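Proteasome accessory factor B/C (PafBC) (Paenarthrobacter aurescens, PDB 6SJ9) regulates transcription in the bacterial DNA damage response, probably binding DNA through its winged helix-turn-helix domains and sensing a signal through its WYL domains. Local coordinates at residues A[179-184]-A[197-202]; A[163-168]-A[205-210]; A[231-236]-A[403-408]; A[213-218]-A[592-597]. All coordinates share one frame; numbering follows the deposited sequence.

How the contacts relate
Contacts 1 and 2 lie together in the first WYL domain. Strand 163-168 comes first in the chain and meets 205-210 in contact 2; the loop so closed contains the whole of contact 1, the hairpin pairing of 179-184 with 197-202. The two touch where Val180 and Asp198 pack on Phe207. Contact 4 opens next, at 213-218, which pairs with strand 163-168 of contact 2, and it closes only at 592-597 in the second WCX region. Within that long loop falls contact 3, linking helix 232-237 to strand 404-407 of the PafC helix-turn-helix region. That strand pairs with strand 175-188, so contact 3 adjoins contact 1.

Contact 1 of 4, residues A[179-184]-A[197-202]; sequences EVEPWG and LDRGRG
Residues 179-184 and 197-202 run antiparallel, with Val180 opposite Asp198 as a non-hydrogen-bonded pair and Glu181 opposite Leu197 as a hydrogen-bonded one. In the latter, Glu181 N gives a nearly straight bond to Leu197 O (2.9 Å, 171°), and Leu197 N returns one to Glu181 O. Beyond the last paired residue, Arg199 N still reaches Glu179 O.

On the side of Glu181 and Leu197, a salt bridge and apolar contacts share the face. The Arg199 chain bends at chi2 and chi3, and its NH1 meets Glu181 OE2 at 2.9 Å on the syn side in a salt bridge, the two planes 73° apart. Glutamate suits this place because its chain, extended beyond CG, carries a charge to Arg199. Glu181 and Leu197 lie side by side, so OE1 of Glu181 comes 3.6 Å from Leu197 CD2. The indole of Trp183 lies against Leu197, near the end of the neighbouring strand, CZ2 at 3.6 Å from Leu197 CB and Leu197 N above its rim.

Val180 and Asp198 turn to the other face, where both touch Phe207. Asp198 OD2 pairs with Arg178, while OD1 accepts from Arg201 N at 3.0 Å, an Asx motif that shapes the turn leaving the strand. With Trp183 and Gly184 against Val195, this is a beta hairpin with a classic bulge, consistent with the Sm-like fold of WYL domains.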
loop_
_atom_site.group_PDB
_atom_site.type_symbol
_atom_site.label_atom_id
_atom_site.label_comp_id
_atom_site.label_asym_id
_atom_site.label_seq_id
_atom_site.Cartn_x
_atom_site.Cartn_y
_atom_site.Cartn_z
ATOM N N GLU A 179 -4.181 -31.867 -9.239
ATOM C CA GLU A 179 -5.388 -32.126 -8.461
ATOM C C GLU A 179 -4.965 -32.077 -7.016
ATOM O O GLU A 179 -4.177 -32.928 -6.571
ATOM C CB GLU A 179 -5.984 -33.502 -8.757
ATOM C CG GLU A 179 -6.122 -33.861 -10.237
ATOM C CD GLU A 179 -7.304 -33.169 -10.883
ATOM O OE1 GLU A 179 -7.281 -33.019 -12.110
ATOM O OE2 GLU A 179 -8.250 -32.763 -10.158
ATOM N N VAL A 180 -5.466 -31.078 -6.299
ATOM C CA VAL A 180 -4.928 -30.754 -4.996
ATOM C C VAL A 180 -6.055 -30.643 -3.977
ATOM O O VAL A 180 -7.081 -30.015 -4.239
ATOM C CB VAL A 180 -4.101 -29.447 -5.097
ATOM C CG1 VAL A 180 -3.656 -28.981 -3.766
ATOM C CG2 VAL A 180 -2.885 -29.673 -5.986
ATOM N N GLU A 181 -5.797 -31.133 -2.777
ATOM C CA GLU A 181 -6.606 -30.825 -1.617
ATOM C C GLU A 181 -5.901 -29.726 -0.822
ATOM O O GLU A 181 -4.824 -29.985 -0.232
ATOM C CB GLU A 181 -6.794 -32.097 -0.780
ATOM C CG GLU A 181 -7.527 -33.207 -1.578
ATOM C CD GLU A 181 -7.538 -34.573 -0.893
ATOM O OE1 GLU A 181 -7.044 -34.684 0.256
ATOM O OE2 GLU A 181 -8.040 -35.535 -1.500
ATOM N N PRO A 182 -6.436 -28.502 -0.776
ATOM C CA PRO A 182 -5.647 -27.361 -0.237
ATOM C C PRO A 182 -5.604 -27.371 1.283
ATOM O O PRO A 182 -6.637 -27.490 1.942
ATOM C CB PRO A 182 -6.393 -26.134 -0.751
ATOM C CG PRO A 182 -7.889 -26.678 -0.926
ATOM C CD PRO A 182 -7.693 -28.071 -1.439
ATOM N N TRP A 183 -4.387 -27.316 1.838
ATOM C CA TRP A 183 -4.188 -27.247 3.290
ATOM C C TRP A 183 -3.900 -25.846 3.783
ATOM O O TRP A 183 -4.262 -25.494 4.918
ATOM C CB TRP A 183 -3.042 -28.124 3.742
ATOM C CG TRP A 183 -3.210 -29.572 3.456
ATOM C CD1 TRP A 183 -4.299 -30.201 2.935
ATOM C CD2 TRP A 183 -2.220 -30.592 3.677
ATOM N NE1 TRP A 183 -4.053 -31.572 2.841
ATOM C CE2 TRP A 183 -2.771 -31.817 3.268
ATOM C CE3 TRP A 183 -0.917 -30.575 4.169
ATOM C CZ2 TRP A 183 -2.065 -33.029 3.361
ATOM C CZ3 TRP A 183 -0.218 -31.782 4.244
ATOM C CH2 TRP A 183 -0.805 -32.985 3.852
ATOM N N GLY A 184 -3.246 -25.040 2.968
ATOM C CA GLY A 184 -2.924 -23.710 3.427
ATOM C C GLY A 184 -2.306 -22.859 2.346
ATOM O O GLY A 184 -1.821 -23.355 1.327
ATOM N N LEU A 197 -2.361 -31.562 -0.313
ATOM C CA LEU A 197 -2.121 -32.941 -0.739
ATOM C C LEU A 197 -2.349 -33.013 -2.253
ATOM O O LEU A 197 -3.467 -32.816 -2.740
ATOM C CB LEU A 197 -3.037 -33.896 0.027
ATOM C CG LEU A 197 -2.946 -35.383 -0.361
ATOM C CD1 LEU A 197 -1.519 -35.796 -0.058
ATOM C CD2 LEU A 197 -3.846 -36.253 0.504
ATOM N N ASP A 198 -1.290 -33.265 -3.004
ATOM C CA ASP A 198 -1.393 -33.484 -4.436
ATOM C C ASP A 198 -1.821 -34.927 -4.655
ATOM O O ASP A 198 -1.048 -35.841 -4.384
ATOM C CB ASP A 198 -0.038 -33.222 -5.082
ATOM C CG ASP A 198 -0.081 -33.287 -6.600
ATOM O OD1 ASP A 198 -0.658 -34.252 -7.140
ATOM O OD2 ASP A 198 0.500 -32.389 -7.247
ATOM N N ARG A 199 -3.054 -35.143 -5.125
ATOM C CA ARG A 199 -3.562 -36.500 -5.267
ATOM C C ARG A 199 -2.893 -37.215 -6.420
ATOM O O ARG A 199 -2.887 -38.446 -6.423
ATOM C CB ARG A 199 -5.076 -36.528 -5.459
ATOM C CG ARG A 199 -5.848 -36.090 -4.277
ATOM C CD ARG A 199 -5.357 -36.717 -2.992
ATOM N NE ARG A 199 -5.391 -38.169 -2.962
ATOM C CZ ARG A 199 -6.235 -38.880 -2.203
ATOM N NH1 ARG A 199 -7.098 -38.260 -1.417
ATOM N NH2 ARG A 199 -6.211 -40.210 -2.221
ATOM N N GLY A 200 -2.351 -36.467 -7.397
ATOM C CA GLY A 200 -1.611 -37.094 -8.488
ATOM C C GLY A 200 -0.293 -37.707 -8.045
ATOM O O GLY A 200 0.104 -38.772 -8.531
ATOM N N ARG A 201 0.384 -37.071 -7.093
ATOM C CA ARG A 201 1.604 -37.600 -6.515
ATOM C C ARG A 201 1.350 -38.358 -5.215
ATOM O O ARG A 201 2.262 -39.018 -4.714
ATOM C CB ARG A 201 2.589 -36.468 -6.240
ATOM C CG ARG A 201 3.468 -36.027 -7.419
ATOM C CD ARG A 201 2.706 -35.585 -8.659
ATOM N NE ARG A 201 3.600 -34.871 -9.571
ATOM C CZ ARG A 201 3.229 -34.349 -10.738
ATOM N NH1 ARG A 201 4.122 -33.713 -11.488
ATOM N NH2 ARG A 201 1.973 -34.464 -11.159
ATOM N N GLY A 202 0.137 -38.306 -4.673
ATOM C CA GLY A 202 -0.145 -38.946 -3.394
ATOM C C GLY A 202 0.723 -38.458 -2.253
ATOM O O GLY A 202 0.941 -39.192 -1.280
#

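Contact 2 of 4, residues A[163-168]-A[205-210]; sequences IRFGYQ and RVFRLS
An aromatic cluster of Phe165, Tyr167 and Phe207 forms part of the buried interior of the first WYL domain, between two strands that cross at 86° and are not paired with each other. Phe207 stands between the other two rings and uses both kinds of surface. Its face receives the edge of Phe165, whose CZ sits over the ring centre, 3.8 Å from Phe207 CG; the planes stand at 87°. Its own edge is turned on Tyr167, with Phe207 CD1 over the centre of the phenol ring and 3.9 Å from Tyr167 CD2. The centroids of this second T-shaped pair are 5.1 Å apart. Phe165 CG sits between the backbone N and the carbonyl carbon, a crowded position for a side chain.

The cluster is consistent with the Sm-like fold of the domain, whose sheet curls: strands 163-168 and 203-208 both border the hairpin 175-198, and Phe165, Tyr167 and Phe207 point to the interior they share. Arg178 of that hairpin touches both Tyr167 and Phe207.

The hydroxyl gives Tyr167 a polar tip. Its ring reaches across to the end of strand 205-208, where Tyr167 OH accepts a bond from Arg208 N (2.9 Å, 149°) and lies 3.6 Å from Phe207 CA. Arg208 O comes to the edge of the same ring, near its plane, 3.4 Å from Tyr167 CE1. The aliphatic start of Arg208 lies beside the hydroxyl, with CB and CG each 3.9 Å from Tyr167 OH, while its guanidinium leads off to a salt bridge with Asp284.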
loop_
_atom_site.group_PDB
_atom_site.type_symbol
_atom_site.label_atom_id
_atom_site.label_comp_id
_atom_site.label_asym_id
_atom_site.label_seq_id
_atom_site.Cartn_x
_atom_site.Cartn_y
_atom_site.Cartn_z
ATOM N N ILE A 163 -9.381 -28.950 -5.424
ATOM C CA ILE A 163 -9.243 -28.000 -6.524
ATOM C C ILE A 163 -8.385 -28.608 -7.632
ATOM O O ILE A 163 -7.699 -29.619 -7.453
ATOM C CB ILE A 163 -8.594 -26.647 -6.096
ATOM C CG1 ILE A 163 -7.177 -26.880 -5.593
ATOM C CG2 ILE A 163 -9.413 -25.997 -5.003
ATOM C CD1 ILE A 163 -6.454 -25.584 -5.113
ATOM N N ARG A 164 -8.435 -27.962 -8.794
ATOM C CA ARG A 164 -7.554 -28.285 -9.910
ATOM C C ARG A 164 -7.097 -26.994 -10.582
ATOM O O ARG A 164 -7.810 -25.983 -10.592
ATOM C CB ARG A 164 -8.243 -29.271 -10.874
ATOM C CG ARG A 164 -8.516 -28.835 -12.302
ATOM C CD ARG A 164 -9.704 -29.618 -12.866
ATOM N NE ARG A 164 -9.662 -30.992 -12.381
ATOM C CZ ARG A 164 -10.728 -31.796 -12.247
ATOM N NH1 ARG A 164 -11.966 -31.382 -12.557
ATOM N NH2 ARG A 164 -10.560 -33.028 -11.748
ATOM N N PHE A 165 -5.880 -27.018 -11.115
ATOM C CA PHE A 165 -5.305 -25.832 -11.750
ATOM C C PHE A 165 -4.113 -26.237 -12.597
ATOM O O PHE A 165 -3.485 -27.290 -12.372
ATOM C CB PHE A 165 -4.828 -24.751 -10.772
ATOM C CG PHE A 165 -3.910 -25.268 -9.718
ATOM C CD1 PHE A 165 -2.519 -25.258 -9.912
ATOM C CD2 PHE A 165 -4.431 -25.836 -8.552
ATOM C CE1 PHE A 165 -1.679 -25.792 -8.918
ATOM C CE2 PHE A 165 -3.595 -26.339 -7.570
ATOM C CZ PHE A 165 -2.233 -26.350 -7.750
ATOM N N GLY A 166 -3.847 -25.405 -13.606
ATOM C CA GLY A 166 -2.647 -25.577 -14.401
ATOM C C GLY A 166 -1.414 -25.127 -13.635
ATOM O O GLY A 166 -1.403 -24.078 -12.997
ATOM N N TYR A 167 -0.361 -25.930 -13.700
ATOM C CA TYR A 167 0.851 -25.628 -12.956
ATOM C C TYR A 167 2.076 -25.853 -13.826
ATOM O O TYR A 167 2.264 -26.948 -14.363
ATOM C CB TYR A 167 0.983 -26.457 -11.686
ATOM C CG TYR A 167 2.024 -25.849 -10.808
ATOM C CD1 TYR A 167 1.791 -24.615 -10.232
ATOM C CD2 TYR A 167 3.217 -26.493 -10.545
ATOM C CE1 TYR A 167 2.705 -24.021 -9.411
ATOM C CE2 TYR A 167 4.182 -25.890 -9.722
ATOM C CZ TYR A 167 3.913 -24.651 -9.169
ATOM O OH TYR A 167 4.809 -24.020 -8.356
ATOM N N GLN A 168 2.922 -24.836 -13.935
ATOM C CA GLN A 168 4.161 -24.998 -14.691
ATOM C C GLN A 168 5.223 -25.632 -13.797
ATOM O O GLN A 168 5.849 -24.966 -12.958
ATOM C CB GLN A 168 4.616 -23.663 -15.265
ATOM C CG GLN A 168 5.610 -23.879 -16.385
ATOM C CD GLN A 168 5.355 -22.964 -17.554
ATOM O OE1 GLN A 168 4.920 -23.417 -18.616
ATOM N NE2 GLN A 168 5.607 -21.668 -17.367
ATOM N N ARG A 205 2.610 -31.245 -1.482
ATOM C CA ARG A 205 3.354 -30.459 -2.460
ATOM C C ARG A 205 3.096 -28.985 -2.193
ATOM O O ARG A 205 2.067 -28.606 -1.621
ATOM C CB ARG A 205 2.973 -30.761 -3.917
ATOM C CG ARG A 205 3.386 -32.130 -4.437
ATOM C CD ARG A 205 4.888 -32.091 -4.736
ATOM N NE ARG A 205 5.412 -33.330 -5.298
ATOM C CZ ARG A 205 5.458 -34.491 -4.642
ATOM N NH1 ARG A 205 4.990 -34.567 -3.394
ATOM N NH2 ARG A 205 6.010 -35.578 -5.218
ATOM N N VAL A 206 4.088 -28.172 -2.546
ATOM C CA VAL A 206 4.023 -26.734 -2.430
ATOM C C VAL A 206 4.019 -26.134 -3.828
ATOM O O VAL A 206 4.809 -26.536 -4.693
ATOM C CB VAL A 206 5.179 -26.191 -1.581
ATOM C CG1 VAL A 206 4.892 -24.745 -1.250
ATOM C CG2 VAL A 206 5.330 -27.013 -0.325
ATOM N N PHE A 207 3.085 -25.236 -4.063
ATOM C CA PHE A 207 2.882 -24.588 -5.344
ATOM C C PHE A 207 3.070 -23.082 -5.185
ATOM O O PHE A 207 2.396 -22.466 -4.355
ATOM C CB PHE A 207 1.457 -24.889 -5.823
ATOM C CG PHE A 207 1.172 -26.363 -5.954
ATOM C CD1 PHE A 207 1.577 -27.076 -7.084
ATOM C CD2 PHE A 207 0.569 -27.046 -4.919
ATOM C CE1 PHE A 207 1.324 -28.438 -7.204
ATOM C CE2 PHE A 207 0.275 -28.400 -5.035
ATOM C CZ PHE A 207 0.657 -29.096 -6.168
ATOM N N ARG A 208 3.930 -22.479 -6.003
ATOM C CA ARG A 208 4.010 -21.022 -6.050
ATOM C C ARG A 208 2.841 -20.448 -6.843
ATOM O O ARG A 208 2.559 -20.905 -7.943
ATOM C CB ARG A 208 5.323 -20.540 -6.654
ATOM C CG ARG A 208 6.577 -21.240 -6.204
ATOM C CD ARG A 208 7.802 -20.610 -6.942
ATOM N NE ARG A 208 7.704 -19.150 -6.851
ATOM C CZ ARG A 208 8.310 -18.390 -5.943
ATOM N NH1 ARG A 208 8.131 -17.065 -5.956
ATOM N NH2 ARG A 208 9.058 -18.957 -5.000
ATOM N N LEU A 209 2.099 -19.517 -6.252
ATOM C CA LEU A 209 0.928 -18.968 -6.945
ATOM C C LEU A 209 1.314 -18.357 -8.285
ATOM O O LEU A 209 0.604 -18.551 -9.290
ATOM C CB LEU A 209 0.226 -17.920 -6.067
ATOM C CG LEU A 209 -1.019 -18.309 -5.281
ATOM C CD1 LEU A 209 -0.700 -19.439 -4.361
ATOM C CD2 LEU A 209 -1.563 -17.137 -4.444
ATOM N N SER A 210 2.496 -17.721 -8.347
ATOM C CA SER A 210 2.927 -17.076 -9.584
ATOM C C SER A 210 3.126 -18.082 -10.713
ATOM O O SER A 210 3.076 -17.690 -11.882
ATOM C CB SER A 210 4.206 -16.266 -9.354
ATOM O OG SER A 210 5.335 -17.109 -9.130
#

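Contact 3 of 4, residues A[231-236]-A[403-408]; sequences NARAEL and DIQWEN
A short helix rests against a strand here, in a buried contact that sets the first turn of helix 232-237 on strand 404-407 of the PafC helix-turn-helix region. The segment axes approach to 8.9 Å. Gln405 carries most of the contact with its aliphatic part: CG lies 3.6 Å from Leu236 CD1 and 3.7 Å from Arg233 CA. The chain bends at chi2 (67°), laying CD beside Arg233 CB at 3.9 Å, and OE1 takes a weak bond from Arg188. Leu236 and Gln405 pass side by side, heading opposite ways.

Ala232 has just a methyl group, which meets the extended Glu407 side chain; CB is 3.8 Å from Glu407 CG and comes close to OE2, which is hydrogen-bonded to Tyr412. Arg233 is long enough to lead away from the strand, carrying NH2 to Glu415 O. Asn231 suits the position before the helix, OD1 accepting a weak bond from Arg233 N (3.3 Å). Because strand 404-407 pairs with both strand 175-188 and strand 410-413, the arrangement is an N-capped helix packed on a continuous antiparallel sheet that joins WYL and winged-helix elements.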
loop_
_atom_site.group_PDB
_atom_site.type_symbol
_atom_site.label_atom_id
_atom_site.label_comp_id
_atom_site.label_asym_id
_atom_site.label_seq_id
_atom_site.Cartn_x
_atom_site.Cartn_y
_atom_site.Cartn_z
ATOM N N ASN A 231 1.018 -29.099 10.001
ATOM C CA ASN A 231 1.601 -27.827 10.423
ATOM C C ASN A 231 1.970 -26.989 9.199
ATOM O O ASN A 231 2.920 -27.317 8.478
ATOM C CB ASN A 231 2.810 -28.054 11.326
ATOM C CG ASN A 231 3.304 -26.765 11.970
ATOM O OD1 ASN A 231 2.703 -25.691 11.802
ATOM N ND2 ASN A 231 4.387 -26.871 12.736
ATOM N N ALA A 232 1.214 -25.909 8.962
ATOM C CA ALA A 232 1.495 -25.065 7.801
ATOM C C ALA A 232 2.815 -24.313 7.948
ATOM O O ALA A 232 3.568 -24.183 6.974
ATOM C CB ALA A 232 0.359 -24.060 7.575
ATOM N N ARG A 233 3.125 -23.836 9.161
ATOM C CA ARG A 233 4.337 -23.044 9.360
ATOM C C ARG A 233 5.594 -23.887 9.174
ATOM O O ARG A 233 6.578 -23.422 8.585
ATOM C CB ARG A 233 4.301 -22.388 10.741
ATOM C CG ARG A 233 5.581 -21.660 11.142
ATOM C CD ARG A 233 5.480 -21.164 12.580
ATOM N NE ARG A 233 6.697 -20.505 13.036
ATOM C CZ ARG A 233 6.774 -19.788 14.153
ATOM N NH1 ARG A 233 5.697 -19.638 14.919
ATOM N NH2 ARG A 233 7.918 -19.219 14.501
ATOM N N ALA A 234 5.586 -25.125 9.679
ATOM C CA ALA A 234 6.743 -25.996 9.511
ATOM C C ALA A 234 6.912 -26.421 8.059
ATOM O O ALA A 234 8.045 -26.576 7.583
ATOM C CB ALA A 234 6.613 -27.230 10.406
ATOM N N GLU A 235 5.799 -26.609 7.342
ATOM C CA GLU A 235 5.877 -27.009 5.939
ATOM C C GLU A 235 6.496 -25.906 5.077
ATOM O O GLU A 235 7.341 -26.178 4.211
ATOM C CB GLU A 235 4.477 -27.362 5.438
ATOM C CG GLU A 235 4.485 -27.995 4.094
ATOM C CD GLU A 235 5.230 -29.305 4.131
ATOM O OE1 GLU A 235 5.030 -30.073 5.106
ATOM O OE2 GLU A 235 6.019 -29.559 3.198
ATOM N N LEU A 236 6.103 -24.652 5.325
ATOM C CA LEU A 236 6.575 -23.519 4.541
ATOM C C LEU A 236 7.993 -23.100 4.948
ATOM O O LEU A 236 8.810 -22.739 4.092
ATOM C CB LEU A 236 5.601 -22.346 4.712
ATOM C CG LEU A 236 4.153 -22.357 4.189
ATOM C CD1 LEU A 236 3.202 -21.650 5.168
ATOM C CD2 LEU A 236 4.073 -21.676 2.828
ATOM N N ASP A 403 6.362 -13.434 7.724
ATOM C CA ASP A 403 5.985 -14.800 7.366
ATOM C C ASP A 403 4.525 -14.989 7.745
ATOM O O ASP A 403 4.180 -14.951 8.932
ATOM C CB ASP A 403 6.816 -15.870 8.086
ATOM C CG ASP A 403 8.267 -15.907 7.649
ATOM O OD1 ASP A 403 9.019 -16.727 8.226
ATOM O OD2 ASP A 403 8.659 -15.115 6.759
ATOM N N ILE A 404 3.699 -15.267 6.738
ATOM C CA ILE A 404 2.252 -15.399 6.868
ATOM C C ILE A 404 1.836 -16.833 6.526
ATOM O O ILE A 404 2.292 -17.386 5.509
ATOM C CB ILE A 404 1.532 -14.400 5.951
ATOM C CG1 ILE A 404 1.974 -12.993 6.359
ATOM C CG2 ILE A 404 0.023 -14.541 6.133
ATOM C CD1 ILE A 404 1.737 -11.941 5.351
ATOM N N GLN A 405 1.011 -17.433 7.405
ATOM C CA GLN A 405 0.309 -18.698 7.178
ATOM C C GLN A 405 -1.205 -18.426 7.215
ATOM O O GLN A 405 -1.720 -17.811 8.162
ATOM C CB GLN A 405 0.580 -19.776 8.239
ATOM C CG GLN A 405 1.959 -20.371 8.259
ATOM C CD GLN A 405 3.014 -19.350 8.683
ATOM O OE1 GLN A 405 4.071 -19.301 8.101
ATOM N NE2 GLN A 405 2.724 -18.543 9.710
ATOM N N TRP A 406 -1.918 -18.972 6.252
ATOM C CA TRP A 406 -3.375 -18.832 6.193
ATOM C C TRP A 406 -3.967 -20.205 5.924
ATOM O O TRP A 406 -3.977 -20.660 4.776
ATOM C CB TRP A 406 -3.764 -17.855 5.116
ATOM C CG TRP A 406 -5.205 -17.504 5.078
ATOM C CD1 TRP A 406 -6.289 -18.328 5.316
ATOM C CD2 TRP A 406 -5.744 -16.220 4.744
ATOM N NE1 TRP A 406 -7.458 -17.622 5.158
ATOM C CE2 TRP A 406 -7.166 -16.339 4.783
ATOM C CE3 TRP A 406 -5.174 -14.983 4.431
ATOM C CZ2 TRP A 406 -8.011 -15.267 4.535
ATOM C CZ3 TRP A 406 -6.035 -13.900 4.154
ATOM C CH2 TRP A 406 -7.430 -14.053 4.234
ATOM N N GLU A 407 -4.441 -20.862 6.983
ATOM C CA GLU A 407 -5.170 -22.131 6.888
ATOM C C GLU A 407 -6.676 -21.880 6.928
ATOM O O GLU A 407 -7.131 -20.737 6.997
ATOM C CB GLU A 407 -4.773 -23.044 8.035
ATOM C CG GLU A 407 -3.325 -23.325 8.134
ATOM C CD GLU A 407 -2.982 -24.156 9.378
ATOM O OE1 GLU A 407 -3.850 -24.849 9.961
ATOM O OE2 GLU A 407 -1.813 -24.152 9.732
ATOM N N ASN A 408 -7.465 -22.961 6.870
ATOM C CA ASN A 408 -8.931 -22.837 6.900
ATOM C C ASN A 408 -9.368 -22.087 8.145
ATOM O O ASN A 408 -9.183 -22.571 9.258
ATOM C CB ASN A 408 -9.624 -24.219 6.873
ATOM C CG ASN A 408 -11.149 -24.087 6.604
ATOM O OD1 ASN A 408 -11.557 -23.193 5.871
ATOM N ND2 ASN A 408 -11.962 -24.968 7.179
#

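Contact 4 of 4, residues A[213-218]-A[592-597]; sequences TTAISV and LTRQGA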
loop_
_atom_site.group_PDB
_atom_site.type_symbol
_atom_site.label_atom_id
_atom_site.label_comp_id
_atom_site.label_asym_id
_atom_site.label_seq_id
_atom_site.Cartn_x
_atom_site.Cartn_y
_atom_site.Cartn_z
ATOM N N THR A 213 -0.826 -21.464 -14.210
ATOM C CA THR A 213 -1.162 -20.953 -15.524
ATOM C C THR A 213 -2.620 -20.501 -15.632
ATOM O O THR A 213 -2.929 -19.650 -16.480
ATOM C CB THR A 213 -0.876 -22.034 -16.543
ATOM O OG1 THR A 213 -1.773 -23.098 -16.302
ATOM C CG2 THR A 213 0.487 -22.586 -16.306
ATOM N N THR A 214 -3.509 -21.008 -14.763
ATOM C CA THR A 214 -4.951 -20.824 -14.878
ATOM C C THR A 214 -5.520 -20.152 -13.642
ATOM O O THR A 214 -4.845 -19.955 -12.628
ATOM C CB THR A 214 -5.677 -22.153 -15.025
ATOM O OG1 THR A 214 -5.797 -22.724 -13.723
ATOM C CG2 THR A 214 -4.898 -23.105 -15.892
ATOM N N ALA A 215 -6.806 -19.848 -13.720
ATOM C CA ALA A 215 -7.560 -19.672 -12.502
ATOM C C ALA A 215 -7.785 -21.042 -11.859
ATOM O O ALA A 215 -7.621 -22.099 -12.474
ATOM C CB ALA A 215 -8.888 -18.952 -12.776
ATOM N N ILE A 216 -8.092 -21.009 -10.582
ATOM C CA ILE A 216 -8.318 -22.233 -9.836
ATOM C C ILE A 216 -9.760 -22.655 -10.048
ATOM O O ILE A 216 -10.679 -21.873 -9.815
ATOM C CB ILE A 216 -8.007 -21.973 -8.357
ATOM C CG1 ILE A 216 -6.497 -21.648 -8.250
ATOM C CG2 ILE A 216 -8.517 -23.096 -7.470
ATOM C CD1 ILE A 216 -6.063 -21.217 -6.946
ATOM N N SER A 217 -9.970 -23.892 -10.469
ATOM C CA SER A 217 -11.324 -24.437 -10.477
ATOM C C SER A 217 -11.589 -25.216 -9.170
ATOM O O SER A 217 -10.888 -26.202 -8.855
ATOM C CB SER A 217 -11.552 -25.254 -11.745
ATOM O OG SER A 217 -10.841 -26.460 -11.747
ATOM N N VAL A 218 -12.549 -24.716 -8.388
ATOM C CA VAL A 218 -12.987 -25.337 -7.148
ATOM C C VAL A 218 -13.976 -26.460 -7.468
ATOM O O VAL A 218 -15.066 -26.197 -7.983
ATOM C CB VAL A 218 -13.628 -24.295 -6.244
ATOM C CG1 VAL A 218 -13.978 -24.905 -4.868
ATOM C CG2 VAL A 218 -12.660 -23.129 -6.009
ATOM N N LEU A 592 -12.736 -7.603 -17.451
ATOM C CA LEU A 592 -11.827 -8.406 -16.658
ATOM C C LEU A 592 -12.066 -9.877 -16.945
ATOM O O LEU A 592 -13.214 -10.313 -17.051
ATOM C CB LEU A 592 -12.040 -8.135 -15.152
ATOM C CG LEU A 592 -11.918 -6.668 -14.694
ATOM C CD1 LEU A 592 -12.260 -6.500 -13.243
ATOM C CD2 LEU A 592 -10.526 -6.097 -14.959
ATOM N N THR A 593 -10.988 -10.647 -17.047
ATOM C CA THR A 593 -11.095 -12.102 -17.031
ATOM C C THR A 593 -11.354 -12.611 -15.612
ATOM O O THR A 593 -11.184 -11.889 -14.630
ATOM C CB THR A 593 -9.811 -12.727 -17.549
ATOM O OG1 THR A 593 -8.749 -12.403 -16.638
ATOM C CG2 THR A 593 -9.465 -12.210 -18.975
ATOM N N ARG A 594 -11.772 -13.881 -15.512
ATOM C CA ARG A 594 -11.974 -14.492 -14.202
ATOM C C ARG A 594 -10.695 -14.459 -13.387
ATOM O O ARG A 594 -10.698 -14.052 -12.218
ATOM C CB ARG A 594 -12.446 -15.941 -14.345
ATOM C CG ARG A 594 -12.785 -16.528 -12.986
ATOM C CD ARG A 594 -13.216 -18.001 -12.962
ATOM N NE ARG A 594 -13.916 -18.200 -11.684
ATOM C CZ ARG A 594 -13.331 -18.453 -10.504
ATOM N NH1 ARG A 594 -12.005 -18.588 -10.410
ATOM N NH2 ARG A 594 -14.080 -18.567 -9.401
ATOM N N GLN A 595 -9.569 -14.727 -14.042
ATOM C CA GLN A 595 -8.305 -14.748 -13.334
ATOM C C GLN A 595 -8.024 -13.422 -12.670
ATOM O O GLN A 595 -7.531 -13.403 -11.534
ATOM C CB GLN A 595 -7.170 -15.079 -14.291
ATOM C CG GLN A 595 -5.917 -15.626 -13.627
ATOM C CD GLN A 595 -4.967 -16.221 -14.646
ATOM O OE1 GLN A 595 -5.289 -16.279 -15.841
ATOM N NE2 GLN A 595 -3.784 -16.651 -14.194
ATOM N N GLY A 596 -8.366 -12.308 -13.343
ATOM C CA GLY A 596 -8.203 -10.942 -12.839
ATOM C C GLY A 596 -9.436 -10.262 -12.213
ATOM O O GLY A 596 -9.486 -9.032 -12.081
ATOM N N ALA A 597 -10.446 -11.039 -11.829
ATOM C CA ALA A 597 -11.676 -10.424 -11.351
ATOM C C ALA A 597 -11.433 -9.588 -10.097
ATOM O O ALA A 597 -12.170 -8.632 -9.837
ATOM C CB ALA A 597 -12.730 -11.514 -11.103
#
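Ala215 and Arg594 make the closer half of this surface contact, and Gln595 the looser half. Arg594 is extended from CG to NE, with CG anti to the backbone N (chi1 -174°), and the extended chain carries the guanidinium toward Ala215. Ala215 CB meets the edge of the guanidinium in its plane, 3.9 Å from Arg594 NH1; a methyl group leaves room for that edge. Ile216 O lies 3.6 Å from the same NH1, obliquely placed, a distance at which attraction would be electrostatic. The strongest partner of NH1 is Asp152 on helix 147-159, in a salt bridge.

On the loose side the exposed Gln595 extends toward the backbone of Thr213 and Thr214. Its NE2 comes no nearer than 3.8 Å to Thr214 O and 3.9 Å to Thr213 O, and CD stands 4.2 Å from Ala215 N. The loop itself is a type I turn from Arg594 to Ala597, closed by Ala597 N to Arg594 O at 3.0 Å, with a weak bond from Gly596 N to Thr593 OG1.

With polar groups near one another but unbonded, these two segments meet through loose van der Waals and electrostatic contact, and the salt bridge of Arg594 with Asp152 is a firmer link.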